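Galactan 1,3-beta-galactosidase (Phanerochaete chrysosporium, PDB 7BYS) probably hydrolyses the beta-1,3-galactan backbone of arabinogalactan from its end as a family 43 glycoside hydrolase that also carries a carbohydrate-binding module. Local coordinates at residues A[308-321]-A[327-341]. Sequence-based numbering, arbitrary orientation.
Sequences EAENGQRGGSSTIL and SGGKAVGYLGHGGTV. With CA (calcium ion), chain F.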
ATOM      1  N   GLU A 308      14.824  22.797  -4.806  1.00 11.28           N
ATOM      2  CA  GLU A 308      15.283  22.083  -5.991  1.00 11.87           C
ATOM      3  C   GLU A 308      16.729  21.646  -5.816  1.00 11.61           C
ATOM      4  O   GLU A 308      17.575  22.434  -5.386  1.00 12.36           O
ATOM      5  CB  GLU A 308      15.172  22.979  -7.223  1.00 12.37           C
ATOM      6  CG  GLU A 308      13.749  23.402  -7.571  1.00 12.86           C
ATOM      7  CD  GLU A 308      12.857  22.259  -8.017  1.00 14.89           C
ATOM      8  OE1 GLU A 308      13.366  21.214  -8.474  1.00 13.51           O
ATOM      9  OE2 GLU A 308      11.628  22.406  -7.908  1.00 14.05           O
ATOM     10  N   ALA A 309      17.017  20.385  -6.153  1.00 11.95           N
ATOM     11  CA  ALA A 309      18.384  19.892  -6.039  1.00 12.82           C
ATOM     12  C   ALA A 309      19.342  20.700  -6.906  1.00 10.95           C
ATOM     13  O   ALA A 309      20.488  20.954  -6.509  1.00 11.99           O
ATOM     14  CB  ALA A 309      18.436  18.414  -6.420  1.00 12.12           C
ATOM     15  N   GLU A 310      18.884  21.131  -8.083  1.00 10.99           N
ATOM     16  CA  GLU A 310      19.750  21.835  -9.017  1.00 12.31           C
ATOM     17  C   GLU A 310      20.124  23.226  -8.527  1.00 14.84           C
ATOM     18  O   GLU A 310      21.061  23.820  -9.068  1.00 16.18           O
ATOM     19  CB  GLU A 310      19.111  21.873 -10.412  1.00 14.35           C
ATOM     20  CG  GLU A 310      17.767  22.586 -10.484  1.00 11.78           C
ATOM     21  CD  GLU A 310      16.578  21.666 -10.239  1.00 13.14           C
ATOM     22  OE1 GLU A 310      16.743  20.598  -9.598  1.00 12.33           O
ATOM     23  OE2 GLU A 310      15.484  22.015 -10.727  1.00 13.56           O
ATOM     24  N   ASN A 311      19.426  23.752  -7.524  1.00 13.44           N
ATOM     25  CA  ASN A 311      19.807  25.007  -6.895  1.00 16.07           C
ATOM     26  C   ASN A 311      20.770  24.805  -5.737  1.00 19.96           C
ATOM     27  O   ASN A 311      21.222  25.789  -5.142  1.00 19.25           O
ATOM     28  CB  ASN A 311      18.561  25.772  -6.431  1.00 15.46           C
ATOM     29  CG  ASN A 311      17.723  26.261  -7.585  1.00 20.48           C
ATOM     30  OD1 ASN A 311      18.233  26.478  -8.686  1.00 29.81           O
ATOM     31  ND2 ASN A 311      16.428  26.437  -7.346  1.00 25.14           N
ATOM     32  N   GLY A 312      21.104  23.559  -5.414  1.00 16.93           N
ATOM     33  CA  GLY A 312      22.062  23.273  -4.374  1.00 16.03           C
ATOM     34  C   GLY A 312      23.484  23.409  -4.869  1.00 17.53           C
ATOM     35  O   GLY A 312      23.750  23.693  -6.037  1.00 18.64           O
ATOM     36  N   GLN A 313      24.419  23.187  -3.950  1.00 14.17           N
ATOM     37  CA  GLN A 313      25.838  23.329  -4.233  1.00 13.13           C
ATOM     38  C   GLN A 313      26.392  21.944  -4.547  1.00 11.42           C
ATOM     39  O   GLN A 313      26.443  21.065  -3.675  1.00 13.71           O
ATOM     40  CB  GLN A 313      26.548  23.970  -3.042  1.00 17.25           C
ATOM     41  CG  GLN A 313      26.324  25.489  -2.911  1.00 23.54           C
ATOM     42  CD  GLN A 313      24.852  25.915  -2.997  1.00 41.33           C
ATOM     43  OE1 GLN A 313      24.087  25.756  -2.038  1.00 35.91           O
ATOM     44  NE2 GLN A 313      24.456  26.462  -4.150  1.00 32.52           N
ATOM     45  N   ARG A 314      26.803  21.747  -5.796  1.00 14.12           N
ATOM     46  CA  ARG A 314      27.349  20.464  -6.212  1.00 14.01           C
ATOM     47  C   ARG A 314      28.817  20.371  -5.840  1.00 14.86           C
ATOM     48  O   ARG A 314      29.544  21.366  -5.890  1.00 20.00           O
ATOM     49  CB  ARG A 314      27.207  20.298  -7.721  1.00 16.55           C
ATOM     50  CG  ARG A 314      25.784  19.988  -8.139  1.00 14.71           C
ATOM     51  CD  ARG A 314      25.662  19.860  -9.646  1.00 15.92           C
ATOM     52  NE  ARG A 314      25.834  21.154 -10.297  1.00 18.21           N
ATOM     53  CZ  ARG A 314      26.795  21.429 -11.167  1.00 20.25           C
ATOM     54  NH1 ARG A 314      27.668  20.497 -11.515  1.00 20.03           N
ATOM     55  NH2 ARG A 314      26.870  22.637 -11.701  1.00 25.01           N
ATOM     56  N   GLY A 315      29.243  19.175  -5.457  1.00 13.98           N
ATOM     57  CA  GLY A 315      30.644  18.910  -5.206  1.00 16.18           C
ATOM     58  C   GLY A 315      31.107  17.689  -5.974  1.00 17.58           C
ATOM     59  O   GLY A 315      30.345  16.750  -6.223  1.00 14.91           O
ATOM     60  N   GLY A 316      32.376  17.720  -6.368  1.00 16.87           N
ATOM     61  CA  GLY A 316      32.932  16.590  -7.087  1.00 15.17           C
ATOM     62  C   GLY A 316      32.293  16.444  -8.457  1.00 14.28           C
ATOM     63  O   GLY A 316      32.100  17.426  -9.183  1.00 15.88           O
ATOM     64  N   SER A 317      31.919  15.216  -8.802  1.00 14.69           N
ATOM     65  CA  SER A 317      31.561  14.874 -10.171  1.00 14.97           C
ATOM     66  C   SER A 317      30.061  14.923 -10.453  1.00 13.72           C
ATOM     67  O   SER A 317      29.633  14.443 -11.509  1.00 14.86           O
ATOM     68  CB  SER A 317      32.114  13.491 -10.517  1.00 15.46           C
ATOM     69  OG  SER A 317      32.044  12.610  -9.410  1.00 19.71           O
ATOM     70  N   SER A 318      29.257  15.497  -9.565  1.00 12.80           N
ATOM     71  CA  SER A 318      27.826  15.566  -9.844  1.00 11.08           C
ATOM     72  C   SER A 318      27.531  16.639 -10.894  1.00 13.01           C
ATOM     73  O   SER A 318      28.304  17.587 -11.093  1.00 13.81           O
ATOM     74  CB  SER A 318      27.031  15.825  -8.561  1.00 12.72           C
ATOM     75  OG  SER A 318      27.449  17.024  -7.937  1.00 14.07           O
ATOM     76  N   THR A 319      26.397  16.475 -11.591  1.00 12.23           N
ATOM     77  CA  THR A 319      26.065  17.311 -12.744  1.00 13.96           C
ATOM     78  C   THR A 319      24.571  17.608 -12.766  1.00 12.24           C
ATOM     79  O   THR A 319      23.794  17.036 -12.000  1.00 13.65           O
ATOM     80  CB  THR A 319      26.443  16.631 -14.069  1.00 17.27           C
ATOM     81  OG1 THR A 319      25.670  15.438 -14.219  1.00 19.05           O
ATOM     82  CG2 THR A 319      27.926  16.268 -14.113  1.00 20.59           C
ATOM     83  N   ILE A 320      24.177  18.526 -13.655  1.00 13.18           N
ATOM     84  CA  ILE A 320      22.778  18.911 -13.841  1.00 12.57           C
ATOM     85  C   ILE A 320      22.217  18.201 -15.068  1.00 14.39           C
ATOM     86  O   ILE A 320      22.751  18.337 -16.176  1.00 15.73           O
ATOM     87  CB  ILE A 320      22.628  20.432 -13.999  1.00 11.82           C
ATOM     88  CG1 ILE A 320      23.172  21.156 -12.764  1.00 18.61           C
ATOM     89  CG2 ILE A 320      21.161  20.777 -14.250  1.00 16.45           C
ATOM     90  CD1 ILE A 320      22.479  20.778 -11.492  1.00 18.62           C
ATOM     91  N   LEU A 321      21.119  17.479 -14.876  1.00 13.60           N
ATOM     92  CA  LEU A 321      20.410  16.781 -15.936  1.00 12.65           C
ATOM     93  C   LEU A 321      19.114  17.509 -16.243  1.00 13.41           C
ATOM     94  O   LEU A 321      18.506  18.121 -15.365  1.00 13.91           O
ATOM     95  CB  LEU A 321      20.061  15.358 -15.503  1.00 17.29           C
ATOM     96  CG  LEU A 321      21.256  14.529 -15.048  1.00 17.25           C
ATOM     97  CD1 LEU A 321      20.859  13.093 -14.771  1.00 21.07           C
ATOM     98  CD2 LEU A 321      22.385  14.604 -16.079  1.00 20.30           C
ATOM     99  N   SER A 327      10.786  18.450 -11.632  1.00 10.55           N
ATOM    100  CA  SER A 327      10.403  19.791 -11.227  1.00 11.49           C
ATOM    101  C   SER A 327      11.506  20.764 -11.635  1.00 11.50           C
ATOM    102  O   SER A 327      12.702  20.479 -11.481  1.00 11.75           O
ATOM    103  CB  SER A 327      10.215  19.810  -9.708  1.00 11.76           C
ATOM    104  OG  SER A 327       9.963  21.129  -9.262  1.00 14.07           O
ATOM    105  N   GLY A 328      11.107  21.909 -12.188  1.00  9.82           N
ATOM    106  CA  GLY A 328      12.063  22.843 -12.736  1.00 11.27           C
ATOM    107  C   GLY A 328      12.745  22.363 -13.994  1.00 12.19           C
ATOM    108  O   GLY A 328      13.625  23.065 -14.509  1.00 13.96           O
ATOM    109  N   GLY A 329      12.358  21.201 -14.517  1.00 11.96           N
ATOM    110  CA  GLY A 329      12.975  20.657 -15.703  1.00 13.09           C
ATOM    111  C   GLY A 329      14.370  20.122 -15.496  1.00 10.26           C
ATOM    112  O   GLY A 329      15.027  19.765 -16.474  1.00 12.39           O
ATOM    113  N   LYS A 330      14.846  20.048 -14.251  1.00 11.45           N
ATOM    114  CA  LYS A 330      16.240  19.715 -13.986  1.00 11.07           C
ATOM    115  C   LYS A 330      16.353  18.853 -12.737  1.00 11.27           C
ATOM    116  O   LYS A 330      15.505  18.906 -11.844  1.00  9.81           O
ATOM    117  CB  LYS A 330      17.092  20.979 -13.799  1.00 12.45           C
ATOM    118  CG  LYS A 330      17.154  21.848 -15.047  1.00 15.04           C
ATOM    119  CD  LYS A 330      18.060  23.045 -14.873  1.00 24.47           C
ATOM    120  CE  LYS A 330      18.040  23.890 -16.139  0.70 32.78           C
ATOM    121  NZ  LYS A 330      17.866  23.051 -17.363  0.70 31.22           N
ATOM    122  N   ALA A 331      17.418  18.057 -12.688  1.00 10.87           N
ATOM    123  CA  ALA A 331      17.747  17.250 -11.524  1.00 10.16           C
ATOM    124  C   ALA A 331      19.263  17.208 -11.410  1.00  9.49           C
ATOM    125  O   ALA A 331      19.981  17.661 -12.303  1.00 11.69           O
ATOM    126  CB  ALA A 331      17.170  15.829 -11.637  1.00 11.73           C
ATOM    127  N   VAL A 332      19.750  16.633 -10.318  1.00 10.29           N
ATOM    128  CA  VAL A 332      21.182  16.432 -10.114  1.00 10.37           C
ATOM    129  C   VAL A 332      21.487  14.957 -10.333  1.00 10.46           C
ATOM    130  O   VAL A 332      20.910  14.084  -9.667  1.00 11.11           O
ATOM    131  CB  VAL A 332      21.636  16.905  -8.726  1.00 10.28           C
ATOM    132  CG1 VAL A 332      23.107  16.544  -8.502  1.00 11.86           C
ATOM    133  CG2 VAL A 332      21.439  18.406  -8.604  1.00 12.96           C
ATOM    134  N   GLY A 333      22.372  14.680 -11.290  1.00 10.32           N
ATOM    135  CA  GLY A 333      22.822  13.340 -11.577  1.00 11.56           C
ATOM    136  C   GLY A 333      24.271  13.134 -11.163  1.00 12.75           C
ATOM    137  O   GLY A 333      24.934  14.012 -10.620  1.00 12.98           O
ATOM    138  N   TYR A 334      24.749  11.922 -11.422  1.00 11.87           N
ATOM    139  CA  TYR A 334      26.102  11.528 -11.036  1.00 14.04           C
ATOM    140  C   TYR A 334      26.350  11.787  -9.548  1.00 14.41           C
ATOM    141  O   TYR A 334      27.414  12.263  -9.131  1.00 14.19           O
ATOM    142  CB  TYR A 334      27.162  12.130 -11.970  0.52 14.34           C
ATOM    143  CG  TYR A 334      26.972  11.679 -13.415  0.52 14.77           C
ATOM    144  CD1 TYR A 334      25.954  12.210 -14.205  0.52 15.65           C
ATOM    145  CD2 TYR A 334      27.782  10.700 -13.976  0.52 18.93           C
ATOM    146  CE1 TYR A 334      25.760  11.797 -15.509  0.52 19.12           C
ATOM    147  CE2 TYR A 334      27.598  10.281 -15.285  0.52 19.20           C
ATOM    148  CZ  TYR A 334      26.583  10.830 -16.044  0.52 19.11           C
ATOM    149  OH  TYR A 334      26.396  10.419 -17.345  0.52 24.47           O
ATOM    150  N   LEU A 335      25.334  11.494  -8.737  1.00 10.67           N
ATOM    151  CA  LEU A 335      25.435  11.567  -7.290  1.00 12.15           C
ATOM    152  C   LEU A 335      25.935  10.242  -6.761  1.00 13.70           C
ATOM    153  O   LEU A 335      25.602   9.175  -7.285  1.00 12.57           O
ATOM    154  CB  LEU A 335      24.072  11.848  -6.659  1.00 13.48           C
ATOM    155  CG  LEU A 335      23.614  13.296  -6.751  1.00 11.64           C
ATOM    156  CD1 LEU A 335      22.167  13.396  -6.241  1.00 14.04           C
ATOM    157  CD2 LEU A 335      24.548  14.240  -5.986  1.00 13.94           C
ATOM    158  N   GLY A 336      26.721  10.315  -5.691  1.00 13.52           N
ATOM    159  CA  GLY A 336      27.486   9.171  -5.251  1.00 14.88           C
ATOM    160  C   GLY A 336      28.693   9.003  -6.143  1.00 12.65           C
ATOM    161  O   GLY A 336      28.885   9.724  -7.122  1.00 16.93           O
ATOM    162  N   HIS A 337      29.520   8.016  -5.800  1.00 15.93           N
ATOM    163  CA  HIS A 337      30.723   7.732  -6.568  1.00 17.07           C
ATOM    164  C   HIS A 337      31.514   9.015  -6.817  1.00 20.16           C
ATOM    165  O   HIS A 337      31.913   9.330  -7.942  1.00 20.28           O
ATOM    166  CB  HIS A 337      30.361   7.026  -7.880  1.00 24.01           C
ATOM    167  CG  HIS A 337      31.525   6.390  -8.570  1.00 31.44           C
ATOM    168  ND1 HIS A 337      32.399   7.100  -9.366  1.00 35.40           N
ATOM    169  CD2 HIS A 337      31.955   5.106  -8.592  1.00 36.78           C
ATOM    170  CE1 HIS A 337      33.320   6.282  -9.843  1.00 39.68           C
ATOM    171  NE2 HIS A 337      33.074   5.066  -9.388  1.00 42.00           N
ATOM    172  N   GLY A 338      31.673   9.805  -5.757  1.00 16.79           N
ATOM    173  CA  GLY A 338      32.446  11.030  -5.831  1.00 16.19           C
ATOM    174  C   GLY A 338      31.681  12.301  -6.159  1.00 21.26           C
ATOM    175  O   GLY A 338      32.308  13.360  -6.284  1.00 17.91           O
ATOM    176  N   GLY A 339      30.365  12.248  -6.311  1.00 14.81           N
ATOM    177  CA  GLY A 339      29.565  13.438  -6.571  1.00 14.53           C
ATOM    178  C   GLY A 339      28.583  13.681  -5.442  1.00 11.26           C
ATOM    179  O   GLY A 339      27.963  12.742  -4.942  1.00 13.29           O
ATOM    180  N   THR A 340      28.447  14.944  -5.039  1.00 10.81           N
ATOM    181  CA  THR A 340      27.523  15.312  -3.973  1.00 11.23           C
ATOM    182  C   THR A 340      26.705  16.526  -4.371  1.00 10.69           C
ATOM    183  O   THR A 340      27.044  17.266  -5.295  1.00 11.15           O
ATOM    184  CB  THR A 340      28.252  15.642  -2.648  1.00 13.00           C
ATOM    185  OG1 THR A 340      29.119  16.764  -2.845  1.00 13.68           O
ATOM    186  CG2 THR A 340      29.060  14.458  -2.172  1.00 13.63           C
ATOM    187  N   VAL A 341      25.597  16.728  -3.661  1.00  9.70           N
ATOM    188  CA  VAL A 341      24.892  17.998  -3.709  1.00  9.85           C
ATOM    189  C   VAL A 341      24.481  18.351  -2.289  1.00 11.10           C
ATOM    190  O   VAL A 341      24.072  17.480  -1.514  1.00 13.10           O
ATOM    191  CB  VAL A 341      23.707  18.013  -4.710  1.00 11.10           C
ATOM    192  CG1 VAL A 341      22.573  17.077  -4.270  1.00 11.52           C
ATOM    193  CG2 VAL A 341      23.189  19.443  -4.915  1.00 13.38           C
TER
HETATM  194 CA    CA F 503      14.424  19.810  -9.968  1.00 10.41          CA
HETATM  195  O   HOH W   1      28.001  19.158  -2.184  1.00 14.42           O
HETATM  196  O   HOH W   2      29.820  11.106  -9.467  1.00 16.60           O
HETATM  197  O   HOH W   3      34.286  11.106  -9.252  1.00 31.14           O
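The calcium site of the family 35 carbohydrate-binding module, a beta-sandwich, is built where Glu308 and Glu310 meet Ser327 and Lys330. Glu310 chelates the calcium ion through both carboxylate oxygens, OE1 at 2.5 Å. Glu308 gives OE1 alone; its OE2 accepts a very short 2.5 Å bond from Ser327 OG, which would hold the carboxylate's rotation. The backbone O atoms of Ser327 and Lys330 also ligate, and Asp422 completes the protein ligands. Beyond the metal, strands 319-321 and 330-333 form an antiparallel hairpin, as paired bonds attest, for example Leu321 N to Ala331 O (2.8 Å, N-H...O 168°). On the face shared by Ile320 and Val332, Ile320 CD1 makes an apolar contact with Val332 CG2 at 3.9 Å. In one of its two conformers the ring of Tyr334, a galactose-binding residue, lies obliquely near Thr319 OG1. The type II' turn from Gly315 to Ser318 leads from strand 313-316, which pairs with 339-341, into strand 319-321. Ser318 OG, set between its backbone N and carbonyl carbon (chi1 58°), donates to Thr340 O at 2.7 Å. An alanine here is likely to cost that carbonyl the donor on one face of its plane and leave the turn less firmly tied to strand 339-341. Gly315 N reaches Thr340 O from the opposite face, at 2.9 Å.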